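Local coordinates for protein pyridoxamine 5'-phosphate oxidase-related, FMN-binding (Mycobacterium smegmatis, PDB 3F7E) that probably acts as a coenzyme F420-dependent reductase, binding the deazaflavin cofactor and reducing carbon-carbon double bonds of its substrates, at residues G18-V23 with F45-K50. Sequence-based numbering, arbitrary orientation.
Sequences GHLATV and FTHTTK
Leu20 reaches across the barrel interior to meet Phe45, the two side chains coming from opposite directions, and both its methyls bear on the ring. CD2 of Leu20 sits over one face of the Phe45 ring, 3.9 Å from its centroid and only 6° off the ring normal, a well-centred CH-pi contact. Leu20 CD1 packs against the far end of the same ring, 3.9 Å from Phe45 CZ. With CG of Leu20 anti to the backbone N (chi1 -178°), a chi2 of 69° sets one methyl over the face and the other by CZ.

A looser contact brings in His47, two residues along the same strand. Its imidazole turns an edge toward the leucine, and CE1 of His47 lies 4.1 Å from CD2 of Leu20, which thus touches both rings. NE2 of His47 is buried here and has no hydrogen-bonding partner in the model.

No hydrogen bond joins the two strands; their closest alpha carbons, CA of Leu20 and CA of Phe45, are 9.4 Å apart. Val63 and Met65 of strand 62-68 pack on Leu20, while Val121 and Ile119 of strand 116-127 pack on Phe45 and His47 respectively. On the other side of strand 18-23, His19 stacks on His19 of the second subunit. Non-neighbouring strands of one curved antiparallel sheet thus meet through inward side chains, as in the split beta-barrel core of the FMN-binding, pyridoxamine 5'-phosphate oxidase-like family.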
ATOM      1  N   GLY A  18       1.616  -7.102  -3.175  1.00  6.59           N
ATOM      2  CA  GLY A  18       1.325  -5.775  -3.664  1.00  7.06           C
ATOM      3  C   GLY A  18       0.278  -5.108  -2.787  1.00  7.29           C
ATOM      4  O   GLY A  18      -0.727  -5.719  -2.454  1.00 10.70           O
ATOM      5  N   HIS A  19       0.501  -3.852  -2.446  1.00  5.31           N
ATOM      6  CA  HIS A  19      -0.409  -3.152  -1.532  1.00  5.50           C
ATOM      7  C   HIS A  19      -1.298  -2.312  -2.441  1.00  5.28           C
ATOM      8  O   HIS A  19      -0.877  -1.330  -3.037  1.00  5.49           O
ATOM      9  CB  HIS A  19       0.402  -2.343  -0.521  1.00  6.26           C
ATOM     10  CG  HIS A  19       1.161  -3.227   0.408  1.00  5.06           C
ATOM     11  ND1 HIS A  19       2.311  -3.943   0.113  1.00  8.62           N
ATOM     12  CD2 HIS A  19       0.848  -3.520   1.691  1.00  5.15           C
ATOM     13  CE1 HIS A  19       2.665  -4.626   1.203  1.00  5.34           C
ATOM     14  NE2 HIS A  19       1.792  -4.380   2.163  1.00 10.32           N
ATOM     15  N   LEU A  20      -2.550  -2.758  -2.588  1.00  5.44           N
ATOM     16  CA  LEU A  20      -3.498  -2.233  -3.583  1.00  5.41           C
ATOM     17  C   LEU A  20      -4.428  -1.228  -2.933  1.00  4.85           C
ATOM     18  O   LEU A  20      -5.141  -1.563  -1.988  1.00  5.85           O
ATOM     19  CB  LEU A  20      -4.310  -3.392  -4.214  1.00  6.80           C
ATOM     20  CG  LEU A  20      -5.277  -2.927  -5.304  1.00  7.84           C
ATOM     21  CD1 LEU A  20      -4.510  -2.434  -6.560  1.00  9.23           C
ATOM     22  CD2 LEU A  20      -6.201  -4.073  -5.685  1.00 10.05           C
ATOM     23  N   ALA A  21      -4.389  -0.003  -3.458  1.00  5.08           N
ATOM     24  CA  ALA A  21      -5.211   1.104  -2.959  1.00  5.42           C
ATOM     25  C   ALA A  21      -6.383   1.364  -3.875  1.00  5.57           C
ATOM     26  O   ALA A  21      -6.246   1.389  -5.119  1.00  5.90           O
ATOM     27  CB  ALA A  21      -4.371   2.377  -2.854  1.00  6.34           C
ATOM     28  N   THR A  22      -7.526   1.600  -3.265  1.00  6.54           N
ATOM     29  CA  THR A  22      -8.761   1.949  -3.939  1.00  7.42           C
ATOM     30  C   THR A  22      -9.325   3.179  -3.207  1.00  7.39           C
ATOM     31  O   THR A  22      -8.836   3.558  -2.162  1.00  7.95           O
ATOM     32  CB  THR A  22      -9.771   0.782  -3.902  1.00  7.98           C
ATOM     33  OG1 THR A  22     -10.004   0.366  -2.544  1.00  9.87           O
ATOM     34  CG2 THR A  22      -9.320  -0.402  -4.777  1.00  8.27           C
ATOM     35  N   VAL A  23     -10.365   3.790  -3.767  1.00  7.41           N
ATOM     36  CA  VAL A  23     -10.970   4.954  -3.127  1.00  9.33           C
ATOM     37  C   VAL A  23     -12.430   4.627  -2.871  1.00  9.77           C
ATOM     38  O   VAL A  23     -13.124   4.112  -3.761  1.00 10.26           O
ATOM     39  CB  VAL A  23     -10.836   6.251  -3.994  1.00 11.07           C
ATOM     40  CG1 VAL A  23     -11.278   7.453  -3.217  1.00 12.86           C
ATOM     41  CG2 VAL A  23      -9.418   6.469  -4.440  1.00 14.44           C
ATOM     42  N   PHE A  45      -6.089  -9.767  -9.653  1.00  6.52           N
ATOM     43  CA  PHE A  45      -6.285  -9.967  -8.213  1.00  6.58           C
ATOM     44  C   PHE A  45      -7.509 -10.838  -7.971  1.00  6.70           C
ATOM     45  O   PHE A  45      -8.418 -10.859  -8.790  1.00  7.57           O
ATOM     46  CB  PHE A  45      -6.525  -8.617  -7.512  1.00  7.36           C
ATOM     47  CG  PHE A  45      -5.457  -7.593  -7.790  1.00  7.34           C
ATOM     48  CD1 PHE A  45      -5.515  -6.758  -8.931  1.00  8.00           C
ATOM     49  CD2 PHE A  45      -4.375  -7.469  -6.930  1.00  7.11           C
ATOM     50  CE1 PHE A  45      -4.518  -5.826  -9.174  1.00  8.44           C
ATOM     51  CE2 PHE A  45      -3.385  -6.546  -7.166  1.00  7.49           C
ATOM     52  CZ  PHE A  45      -3.445  -5.725  -8.293  1.00  7.69           C
ATOM     53  N   THR A  46      -7.542 -11.511  -6.812  1.00  7.36           N
ATOM     54  CA  THR A  46      -8.717 -12.239  -6.391  1.00  8.03           C
ATOM     55  C   THR A  46      -9.464 -11.387  -5.363  1.00  8.45           C
ATOM     56  O   THR A  46      -8.869 -10.848  -4.435  1.00  9.17           O
ATOM     57  CB  THR A  46      -8.382 -13.646  -5.819  1.00  8.44           C
ATOM     58  OG1 THR A  46      -9.585 -14.287  -5.390  1.00  9.00           O
ATOM     59  CG2 THR A  46      -7.397 -13.593  -4.632  1.00 10.70           C
ATOM     60  N   HIS A  47     -10.776 -11.245  -5.571  1.00  9.09           N
ATOM     61  CA  HIS A  47     -11.661 -10.472  -4.664  1.00 10.57           C
ATOM     62  C   HIS A  47     -12.962 -11.271  -4.527  1.00  9.32           C
ATOM     63  O   HIS A  47     -13.254 -12.182  -5.308  1.00  9.13           O
ATOM     64  CB  HIS A  47     -12.062  -9.086  -5.266  1.00 12.80           C
ATOM     65  CG  HIS A  47     -11.017  -7.993  -5.191  1.00 15.28           C
ATOM     66  ND1 HIS A  47      -9.783  -8.057  -5.813  1.00 18.86           N
ATOM     67  CD2 HIS A  47     -11.066  -6.778  -4.595  1.00 18.29           C
ATOM     68  CE1 HIS A  47      -9.116  -6.935  -5.584  1.00 17.52           C
ATOM     69  NE2 HIS A  47      -9.875  -6.139  -4.852  1.00 17.38           N
ATOM     70  N   THR A  48     -13.786 -10.898  -3.557  1.00  9.67           N
ATOM     71  CA  THR A  48     -15.188 -11.318  -3.613  1.00 11.20           C
ATOM     72  C   THR A  48     -16.088 -10.112  -3.882  1.00 11.53           C
ATOM     73  O   THR A  48     -15.715  -8.948  -3.682  1.00 13.70           O
ATOM     74  CB  THR A  48     -15.693 -12.045  -2.367  1.00 12.39           C
ATOM     75  OG1 THR A  48     -16.044 -11.052  -1.415  1.00 15.00           O
ATOM     76  CG2 THR A  48     -14.663 -13.051  -1.832  1.00 12.74           C
ATOM     77  N   THR A  49     -17.295 -10.406  -4.324  1.00 11.04           N
ATOM     78  CA  THR A  49     -18.249  -9.356  -4.616  1.00 12.28           C
ATOM     79  C   THR A  49     -18.936  -8.776  -3.367  1.00 13.12           C
ATOM     80  O   THR A  49     -19.780  -7.875  -3.483  1.00 12.85           O
ATOM     81  CB  THR A  49     -19.354  -9.897  -5.499  1.00 12.93           C
ATOM     82  OG1 THR A  49     -19.992 -10.978  -4.813  1.00 13.35           O
ATOM     83  CG2 THR A  49     -18.794 -10.378  -6.848  1.00 14.20           C
ATOM     84  N   LYS A  50     -18.567  -9.291  -2.198  0.60 13.47           N
ATOM     85  CA  LYS A  50     -19.275  -8.973  -0.958  0.60 14.51           C
ATOM     86  C   LYS A  50     -18.563  -7.996  -0.022  0.60 14.22           C
ATOM     87  O   LYS A  50     -19.133  -7.602   1.010  0.60 14.57           O
ATOM     88  CB  LYS A  50     -19.598 -10.263  -0.200  0.60 16.07           C
ATOM     89  CG  LYS A  50     -20.622 -11.162  -0.887  0.60 19.03           C
ATOM     90  CD  LYS A  50     -21.196 -12.172   0.091  0.60 23.59           C
ATOM     91  CE  LYS A  50     -22.410 -12.884  -0.497  0.60 24.98           C
ATOM     92  NZ  LYS A  50     -22.596 -14.238   0.106  0.60 27.68           N
TER